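Local coordinates for small ribosomal subunit protein bS6 (Aquifex aeolicus, PDB 2J5A) that probably binds 16S ribosomal RNA together with protein bS18 as a structural component of the small ribosomal subunit, at residues A[9-14]-A[96-101]; A[41-46]-A[67-72]. One frame throughout, in Å; residues are numbered along the deposited sequence.

Contact 1 of 2, residues A[9-14]-A[96-101]. Unlike the reference sequence in segment 96-101: Ile98 (reference Phe).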
ATOM      1  N   TYR A   9       5.022  -2.773 -13.042  1.00 43.12           N
ATOM      2  CA  TYR A   9       5.343  -1.957 -11.893  1.00 41.99           C
ATOM      3  C   TYR A   9       4.070  -1.302 -11.324  1.00 40.43           C
ATOM      4  O   TYR A   9       3.191  -0.830 -12.065  1.00 38.82           O
ATOM      5  CB  TYR A   9       6.412  -0.911 -12.238  1.00 42.89           C
ATOM      6  CG  TYR A   9       7.681  -1.542 -12.757  1.00 43.49           C
ATOM      7  CD1 TYR A   9       7.772  -1.973 -14.075  1.00 45.77           C
ATOM      8  CD2 TYR A   9       8.773  -1.735 -11.934  1.00 44.89           C
ATOM      9  CE1 TYR A   9       8.923  -2.576 -14.562  1.00 46.53           C
ATOM     10  CE2 TYR A   9       9.929  -2.334 -12.408  1.00 46.23           C
ATOM     11  CZ  TYR A   9       9.996  -2.751 -13.728  1.00 46.74           C
ATOM     12  OH  TYR A   9      11.139  -3.353 -14.218  1.00 48.32           O
ATOM     13  N   TYR A  10       3.978  -1.307  -9.995  1.00 38.67           N
ATOM     14  CA  TYR A  10       2.782  -0.836  -9.310  1.00 37.97           C
ATOM     15  C   TYR A  10       3.160  -0.006  -8.109  1.00 37.17           C
ATOM     16  O   TYR A  10       4.257  -0.139  -7.543  1.00 36.83           O
ATOM     17  CB  TYR A  10       1.905  -2.009  -8.871  1.00 37.98           C
ATOM     18  CG  TYR A  10       1.449  -2.943  -9.993  1.00 38.25           C
ATOM     19  CD1 TYR A  10       0.307  -2.665 -10.734  1.00 38.62           C
ATOM     20  CD2 TYR A  10       2.156  -4.112 -10.297  1.00 38.31           C
ATOM     21  CE1 TYR A  10      -0.116  -3.514 -11.759  1.00 37.62           C
ATOM     22  CE2 TYR A  10       1.725  -4.970 -11.306  1.00 37.53           C
ATOM     23  CZ  TYR A  10       0.596  -4.655 -12.041  1.00 38.44           C
ATOM     24  OH  TYR A  10       0.153  -5.492 -13.053  1.00 40.48           O
ATOM     25  N   GLU A  11       2.239   0.862  -7.731  1.00 36.42           N
ATOM     26  CA  GLU A  11       2.360   1.663  -6.539  1.00 35.85           C
ATOM     27  C   GLU A  11       1.071   1.509  -5.757  1.00 35.40           C
ATOM     28  O   GLU A  11      -0.008   1.560  -6.354  1.00 35.92           O
ATOM     29  CB  GLU A  11       2.581   3.120  -6.891  1.00 35.58           C
ATOM     30  CG  GLU A  11       2.757   4.002  -5.688  1.00 36.19           C
ATOM     31  CD  GLU A  11       3.202   5.380  -6.070  1.00 38.05           C
ATOM     32  OE1 GLU A  11       4.342   5.518  -6.559  1.00 38.22           O
ATOM     33  OE2 GLU A  11       2.410   6.334  -5.876  1.00 41.21           O
ATOM     34  N   THR A  12       1.203   1.287  -4.440  1.00 34.07           N
ATOM     35  CA  THR A  12       0.070   1.144  -3.519  1.00 33.09           C
ATOM     36  C   THR A  12       0.207   2.196  -2.423  1.00 31.92           C
ATOM     37  O   THR A  12       1.281   2.407  -1.892  1.00 31.67           O
ATOM     38  CB  THR A  12       0.046  -0.257  -2.866  1.00 33.39           C
ATOM     39  OG1 THR A  12      -0.104  -1.256  -3.876  1.00 33.90           O
ATOM     40  CG2 THR A  12      -1.058  -0.395  -1.868  1.00 31.66           C
ATOM     41  N   VAL A  13      -0.888   2.858  -2.118  1.00 31.07           N
ATOM     42  CA  VAL A  13      -0.975   3.812  -1.035  1.00 30.71           C
ATOM     43  C   VAL A  13      -2.195   3.398  -0.231  1.00 30.56           C
ATOM     44  O   VAL A  13      -3.255   3.159  -0.802  1.00 30.09           O
ATOM     45  CB  VAL A  13      -1.183   5.272  -1.546  1.00 30.68           C
ATOM     46  CG1 VAL A  13      -1.303   6.245  -0.391  1.00 29.87           C
ATOM     47  CG2 VAL A  13      -0.088   5.701  -2.490  1.00 30.38           C
ATOM     48  N   PHE A  14      -2.044   3.308   1.091  1.00 30.69           N
ATOM     49  CA  PHE A  14      -3.154   2.975   1.966  1.00 30.37           C
ATOM     50  C   PHE A  14      -3.077   3.767   3.275  1.00 31.25           C
ATOM     51  O   PHE A  14      -1.998   4.246   3.676  1.00 30.66           O
ATOM     52  CB  PHE A  14      -3.224   1.465   2.215  1.00 29.97           C
ATOM     53  CG  PHE A  14      -2.019   0.909   2.914  1.00 29.96           C
ATOM     54  CD1 PHE A  14      -0.856   0.657   2.223  1.00 28.50           C
ATOM     55  CD2 PHE A  14      -2.045   0.664   4.297  1.00 31.03           C
ATOM     56  CE1 PHE A  14       0.247   0.145   2.870  1.00 29.08           C
ATOM     57  CE2 PHE A  14      -0.935   0.162   4.947  1.00 29.79           C
ATOM     58  CZ  PHE A  14       0.201  -0.100   4.242  1.00 28.89           C
ATOM     59  N   LEU A  96      -5.332   2.411  -2.361  1.00 40.38           N
ATOM     60  CA  LEU A  96      -5.256   2.887  -3.739  1.00 41.51           C
ATOM     61  C   LEU A  96      -4.116   2.160  -4.453  1.00 43.25           C
ATOM     62  O   LEU A  96      -2.988   2.129  -3.968  1.00 43.02           O
ATOM     63  CB  LEU A  96      -4.971   4.375  -3.796  1.00 40.92           C
ATOM     64  CG  LEU A  96      -5.803   5.316  -2.925  1.00 41.67           C
ATOM     65  CD1 LEU A  96      -5.063   6.629  -2.803  1.00 41.57           C
ATOM     66  CD2 LEU A  96      -7.226   5.521  -3.486  1.00 41.84           C
ATOM     67  N   ASN A  97      -4.424   1.583  -5.605  1.00 44.98           N
ATOM     68  CA  ASN A  97      -3.447   0.883  -6.404  1.00 46.90           C
ATOM     69  C   ASN A  97      -3.333   1.495  -7.794  1.00 47.91           C
ATOM     70  O   ASN A  97      -4.325   1.767  -8.480  1.00 48.71           O
ATOM     71  CB  ASN A  97      -3.793  -0.595  -6.432  1.00 47.72           C
ATOM     72  CG  ASN A  97      -3.772  -1.205  -5.034  1.00 49.73           C
ATOM     73  OD1 ASN A  97      -2.706  -1.565  -4.506  1.00 55.91           O
ATOM     74  ND2 ASN A  97      -4.956  -1.396  -4.458  1.00 50.96           N
ATOM     75  N   ILE A  98      -2.093   1.739  -8.176  1.00 48.44           N
ATOM     76  CA  ILE A  98      -1.741   2.521  -9.346  1.00 48.51           C
ATOM     77  C   ILE A  98      -0.736   1.642 -10.090  1.00 48.26           C
ATOM     78  O   ILE A  98       0.185   1.137  -9.473  1.00 48.15           O
ATOM     79  CB  ILE A  98      -1.020   3.819  -8.868  1.00 48.35           C
ATOM     80  CG1 ILE A  98      -1.983   4.738  -8.094  1.00 49.35           C
ATOM     81  CG2 ILE A  98      -0.396   4.536 -10.002  1.00 48.71           C
ATOM     82  CD1 ILE A  98      -1.547   5.071  -6.643  1.00 45.58           C
ATOM     83  N   GLN A  99      -0.918   1.443 -11.397  1.00 48.21           N
ATOM     84  CA  GLN A  99       0.154   0.906 -12.228  1.00 47.69           C
ATOM     85  C   GLN A  99       1.002   2.095 -12.612  1.00 47.10           C
ATOM     86  O   GLN A  99       0.469   3.146 -12.918  1.00 47.08           O
ATOM     87  CB  GLN A  99      -0.370   0.169 -13.461  1.00 47.88           C
ATOM     88  CG  GLN A  99       0.723  -0.701 -14.126  1.00 49.18           C
ATOM     89  CD  GLN A  99       0.295  -1.386 -15.429  1.00 50.86           C
ATOM     90  OE1 GLN A  99      -0.905  -1.497 -15.705  1.00 52.79           O
ATOM     91  NE2 GLN A  99       1.262  -1.834 -16.230  1.00 49.72           N
ATOM     92  N   ILE A 100       2.319   1.949 -12.525  1.00 47.02           N
ATOM     93  CA  ILE A 100       3.247   3.028 -12.862  1.00 47.06           C
ATOM     94  C   ILE A 100       4.239   2.548 -13.927  1.00 48.39           C
ATOM     95  O   ILE A 100       4.328   1.346 -14.230  1.00 48.18           O
ATOM     96  CB  ILE A 100       4.039   3.550 -11.624  1.00 46.67           C
ATOM     97  CG1 ILE A 100       4.820   2.423 -10.931  1.00 44.62           C
ATOM     98  CG2 ILE A 100       3.096   4.238 -10.621  1.00 46.53           C
ATOM     99  CD1 ILE A 100       5.836   2.905  -9.953  1.00 41.28           C
ATOM    100  N   LYS A 101       4.978   3.491 -14.497  1.00 49.80           N
ATOM    101  CA  LYS A 101       6.029   3.154 -15.448  1.00 51.24           C
ATOM    102  C   LYS A 101       7.251   2.777 -14.659  1.00 51.55           C
ATOM    103  O   LYS A 101       7.360   3.107 -13.479  1.00 51.88           O
ATOM    104  CB  LYS A 101       6.365   4.343 -16.353  1.00 51.68           C
ATOM    105  CG  LYS A 101       5.323   4.673 -17.408  1.00 53.57           C
ATOM    106  CD  LYS A 101       5.732   5.949 -18.158  1.00 57.16           C
ATOM    107  CE  LYS A 101       4.872   6.194 -19.410  1.00 59.07           C
ATOM    108  NZ  LYS A 101       5.413   7.279 -20.303  1.00 59.63           N
TER
HETATM  109  O   HOH W   1       4.269  -1.280 -15.270  1.00 47.20           O
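Thr12 and Asn97 face each other where strand 8-16 runs antiparallel to strand 92-100, an inner strand and the outermost strand at one edge of the four-stranded sheet of the ferredoxin-like bS6 fold. Backbone bonds tie Glu11 to Ile98 in both directions, and Val13 to Leu96 likewise. Glu11 N to Ile98 O is 2.7 Å and nearly straight, at 171°. At the non-hydrogen-bonded pairs Tyr10-Gln99 and Thr12-Asn97 the backbones come close, Tyr10 CA 4.3 Å from Gln99 CA, and the CA atoms of Tyr10 and Thr12 make CA-H...O contacts with Ile98 O and Leu96 O.

Tyr10, Thr12, Asn97 and Gln99 lie on one face, where helix 78-88 packs on the first three. The side chains of Thr12 and Asn97 lie side by side and point the same way. Thr12 OG1 gives its hydrogen to Asn97 OD1 at 2.7 Å, from 18° off the plane of the amide carbonyl. OG1 lies beside the backbone N, anti to the carbonyl carbon (chi1 -62°), which leaves Thr12 CG2 to touch Asn97 OD1 too, at 3.3 Å. The Gln99 chain crosses the Tyr10 side chain at a slant, with Gln99 CG 3.8 Å from Tyr10 CE1.

On the other face Tyr9, Glu11, Val13, Leu96, Ile98 and Ile100 pack by their aliphatic parts. Ile100 CG2 lies 3.9 Å from Glu11 CB. Residue 98 is Ile here and Phe in the reference sequence; its CD1 lies beside Glu11 O. The Glu11 carboxylate turns to the next strand, where OE1 is bonded to Gln70.

At the Tyr9 end, Ile100 N bonds to Tyr9 O from well above the carbonyl plane. A water there accepts from Tyr9 N and Gln99 NE2 and donates to Ile100 O, 2.8 Å from the water oxygen.

Contact 2 of 2, residues A[41-46]-A[67-72]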
ATOM      1  N   GLY A  41       5.841 -10.438  -5.592  1.00 48.73           N
ATOM      2  CA  GLY A  41       6.184  -9.046  -5.842  1.00 47.81           C
ATOM      3  C   GLY A  41       7.493  -8.675  -5.185  1.00 46.89           C
ATOM      4  O   GLY A  41       7.787  -9.136  -4.097  1.00 46.48           O
ATOM      5  N   GLU A  42       8.276  -7.832  -5.845  1.00 46.32           N
ATOM      6  CA  GLU A  42       9.519  -7.338  -5.265  1.00 46.17           C
ATOM      7  C   GLU A  42       9.326  -5.893  -4.864  1.00 45.18           C
ATOM      8  O   GLU A  42       8.980  -5.068  -5.697  1.00 44.66           O
ATOM      9  CB  GLU A  42      10.672  -7.448  -6.257  1.00 46.26           C
ATOM     10  CG  GLU A  42      12.026  -7.137  -5.637  1.00 47.96           C
ATOM     11  CD  GLU A  42      13.177  -7.362  -6.595  1.00 50.96           C
ATOM     12  OE1 GLU A  42      13.323  -8.492  -7.119  1.00 53.74           O
ATOM     13  OE2 GLU A  42      13.948  -6.406  -6.812  1.00 54.08           O
ATOM     14  N   ILE A  43       9.553  -5.601  -3.588  1.00 44.65           N
ATOM     15  CA  ILE A  43       9.416  -4.252  -3.052  1.00 44.12           C
ATOM     16  C   ILE A  43      10.606  -3.410  -3.521  1.00 43.93           C
ATOM     17  O   ILE A  43      11.753  -3.732  -3.215  1.00 43.19           O
ATOM     18  CB  ILE A  43       9.359  -4.236  -1.498  1.00 44.11           C
ATOM     19  CG1 ILE A  43       8.225  -5.142  -0.972  1.00 45.09           C
ATOM     20  CG2 ILE A  43       9.200  -2.800  -0.974  1.00 42.64           C
ATOM     21  CD1 ILE A  43       6.791  -4.665  -1.277  1.00 43.92           C
ATOM     22  N   LEU A  44      10.304  -2.336  -4.253  1.00 43.36           N
ATOM     23  CA  LEU A  44      11.301  -1.446  -4.836  1.00 43.38           C
ATOM     24  C   LEU A  44      11.493  -0.160  -4.055  1.00 42.93           C
ATOM     25  O   LEU A  44      12.532   0.480  -4.162  1.00 43.18           O
ATOM     26  CB  LEU A  44      10.887  -1.067  -6.261  1.00 43.42           C
ATOM     27  CG  LEU A  44      10.607  -2.213  -7.240  1.00 43.93           C
ATOM     28  CD1 LEU A  44      10.188  -1.622  -8.555  1.00 44.91           C
ATOM     29  CD2 LEU A  44      11.828  -3.116  -7.426  1.00 44.08           C
ATOM     30  N   TYR A  45      10.480   0.243  -3.299  1.00 42.52           N
ATOM     31  CA  TYR A  45      10.483   1.552  -2.688  1.00 42.04           C
ATOM     32  C   TYR A  45       9.346   1.663  -1.684  1.00 41.94           C
ATOM     33  O   TYR A  45       8.339   0.946  -1.783  1.00 41.56           O
ATOM     34  CB  TYR A  45      10.337   2.618  -3.772  1.00 42.28           C
ATOM     35  CG  TYR A  45      10.400   4.025  -3.261  1.00 41.86           C
ATOM     36  CD1 TYR A  45      11.603   4.583  -2.847  1.00 42.07           C
ATOM     37  CD2 TYR A  45       9.255   4.789  -3.160  1.00 41.74           C
ATOM     38  CE1 TYR A  45      11.658   5.877  -2.377  1.00 41.81           C
ATOM     39  CE2 TYR A  45       9.300   6.080  -2.694  1.00 41.85           C
ATOM     40  CZ  TYR A  45      10.497   6.622  -2.310  1.00 42.71           C
ATOM     41  OH  TYR A  45      10.520   7.918  -1.852  1.00 44.76           O
ATOM     42  N   GLU A  46       9.526   2.548  -0.710  1.00 41.58           N
ATOM     43  CA  GLU A  46       8.553   2.745   0.335  1.00 41.82           C
ATOM     44  C   GLU A  46       8.720   4.099   0.990  1.00 41.18           C
ATOM     45  O   GLU A  46       9.838   4.579   1.131  1.00 41.68           O
ATOM     46  CB  GLU A  46       8.634   1.612   1.368  1.00 42.08           C
ATOM     47  CG  GLU A  46       9.843   1.611   2.301  1.00 45.13           C
ATOM     48  CD  GLU A  46       9.962   0.299   3.083  1.00 46.95           C
ATOM     49  OE1 GLU A  46      10.500  -0.678   2.526  1.00 49.93           O
ATOM     50  OE2 GLU A  46       9.493   0.229   4.238  1.00 48.51           O
ATOM     51  N   PHE A  67       0.865   5.147   4.323  1.00 30.30           N
ATOM     52  CA  PHE A  67       2.061   4.501   3.813  1.00 30.13           C
ATOM     53  C   PHE A  67       1.966   4.366   2.284  1.00 30.10           C
ATOM     54  O   PHE A  67       0.881   4.300   1.725  1.00 29.81           O
ATOM     55  CB  PHE A  67       2.255   3.099   4.417  1.00 29.73           C
ATOM     56  CG  PHE A  67       2.455   3.077   5.912  1.00 31.47           C
ATOM     57  CD1 PHE A  67       3.689   3.385   6.466  1.00 31.24           C
ATOM     58  CD2 PHE A  67       1.427   2.692   6.763  1.00 31.60           C
ATOM     59  CE1 PHE A  67       3.882   3.353   7.804  1.00 30.75           C
ATOM     60  CE2 PHE A  67       1.629   2.650   8.131  1.00 31.84           C
ATOM     61  CZ  PHE A  67       2.859   2.999   8.653  1.00 31.58           C
ATOM     62  N   LEU A  68       3.126   4.266   1.636  1.00 30.60           N
ATOM     63  CA  LEU A  68       3.240   4.094   0.187  1.00 31.10           C
ATOM     64  C   LEU A  68       4.314   3.066  -0.090  1.00 31.48           C
ATOM     65  O   LEU A  68       5.400   3.142   0.493  1.00 30.49           O
ATOM     66  CB  LEU A  68       3.634   5.425  -0.492  1.00 31.00           C
ATOM     67  CG  LEU A  68       3.762   5.488  -2.024  1.00 30.80           C
ATOM     68  CD1 LEU A  68       3.528   6.914  -2.483  1.00 31.25           C
ATOM     69  CD2 LEU A  68       5.107   4.945  -2.557  1.00 28.30           C
ATOM     70  N   VAL A  69       4.009   2.123  -0.988  1.00 32.15           N
ATOM     71  CA  VAL A  69       4.979   1.103  -1.419  1.00 32.71           C
ATOM     72  C   VAL A  69       4.914   0.922  -2.958  1.00 32.84           C
ATOM     73  O   VAL A  69       3.834   0.949  -3.568  1.00 32.48           O
ATOM     74  CB  VAL A  69       4.804  -0.243  -0.621  1.00 33.36           C
ATOM     75  CG1 VAL A  69       3.583  -0.999  -1.052  1.00 32.55           C
ATOM     76  CG2 VAL A  69       6.062  -1.141  -0.741  1.00 33.67           C
ATOM     77  N   GLN A  70       6.083   0.818  -3.577  1.00 33.19           N
ATOM     78  CA  GLN A  70       6.177   0.465  -4.988  1.00 34.43           C
ATOM     79  C   GLN A  70       6.781  -0.913  -5.085  1.00 34.89           C
ATOM     80  O   GLN A  70       7.602  -1.327  -4.235  1.00 35.25           O
ATOM     81  CB  GLN A  70       7.015   1.453  -5.798  1.00 34.39           C
ATOM     82  CG  GLN A  70       6.569   2.900  -5.683  1.00 35.23           C
ATOM     83  CD  GLN A  70       7.484   3.831  -6.442  1.00 35.77           C
ATOM     84  OE1 GLN A  70       8.675   3.563  -6.571  1.00 33.84           O
ATOM     85  NE2 GLN A  70       6.926   4.926  -6.969  1.00 35.69           N
ATOM     86  N   PHE A  71       6.331  -1.641  -6.090  1.00 35.33           N
ATOM     87  CA  PHE A  71       6.754  -3.011  -6.268  1.00 35.78           C
ATOM     88  C   PHE A  71       6.618  -3.423  -7.728  1.00 37.11           C
ATOM     89  O   PHE A  71       5.939  -2.753  -8.519  1.00 36.17           O
ATOM     90  CB  PHE A  71       5.978  -3.947  -5.330  1.00 35.55           C
ATOM     91  CG  PHE A  71       4.499  -4.060  -5.637  1.00 34.63           C
ATOM     92  CD1 PHE A  71       3.596  -3.147  -5.117  1.00 34.45           C
ATOM     93  CD2 PHE A  71       4.012  -5.107  -6.405  1.00 35.13           C
ATOM     94  CE1 PHE A  71       2.232  -3.252  -5.386  1.00 33.51           C
ATOM     95  CE2 PHE A  71       2.647  -5.225  -6.693  1.00 33.68           C
ATOM     96  CZ  PHE A  71       1.754  -4.288  -6.170  1.00 35.21           C
ATOM     97  N   LYS A  72       7.326  -4.497  -8.083  1.00 39.12           N
ATOM     98  CA  LYS A  72       7.238  -5.082  -9.418  1.00 40.85           C
ATOM     99  C   LYS A  72       6.817  -6.541  -9.303  1.00 41.73           C
ATOM    100  O   LYS A  72       7.096  -7.196  -8.306  1.00 42.51           O
ATOM    101  CB  LYS A  72       8.545  -4.907 -10.201  1.00 40.75           C
ATOM    102  CG  LYS A  72       9.795  -5.589  -9.634  1.00 42.97           C
ATOM    103  CD  LYS A  72      10.989  -5.376 -10.604  1.00 44.86           C
ATOM    104  CE  LYS A  72      12.347  -5.742 -10.014  1.00 46.08           C
ATOM    105  NZ  LYS A  72      13.459  -5.108 -10.819  1.00 45.93           N
TER
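The N-H groups of Leu44 and Tyr45 converge on the one carbonyl of Gln70. Leu44 N to Gln70 O is 2.9 Å; Tyr45 N to the same oxygen is a weak bond of 3.4 Å. Gln70 N returns a bond to Tyr45 O, and Glu42 and Lys72 exchange two more. Two residues, Leu44 and Tyr45, opposite the single Gln70 make a classic beta bulge in the hairpin of strands 41-53 and 63-73, and it moves the register by one.

Apolar contacts follow. Towards helix 22-38, Ile43 and Val69 cross at about a right angle, CG2 to CG2 at 3.6 Å. Leu44 CG stands anti to its carbonyl carbon (chi1 -55°), which sets it 4.1 Å from Phe71 CA. The Leu44 side chain crosses that of Lys72, CD2 3.7 Å from Lys72 CE. An alanine in place of Leu44 would probably leave a gap beside Lys72 and let that chain turn more freely.

The Gln70 amide lies against Tyr45 CB and CD2, its plane 54° from the ring; OE1 is bonded to Lys106 N and NE2 to Glu11. Glu42 runs alongside Lys72, their charges too far apart for a salt bridge, with Glu42 OE2 4.2 Å from Lys72 NZ.

How the contacts relate
Contact 1 and contact 2 belong to one antiparallel sheet, with their centres about 8 Å apart. Across it the strands come in the order 41-53, 63-73, 8-16, 92-100. Contact 2 joins the first two and contact 1 the last two. The inner strands 63-73 and 8-16 are neighbours, so the contacts touch directly: Thr12 N lies 2.8 Å from Val69 O, a probable hydrogen bond. Along the chain, the hairpin of contact 2 falls between residues 14 and 96, as do helix 22-38 and helix 78-88, while contact 1 pairs the first strand with the last. Together the two pairings tie both outermost strands of the sheet to its centre.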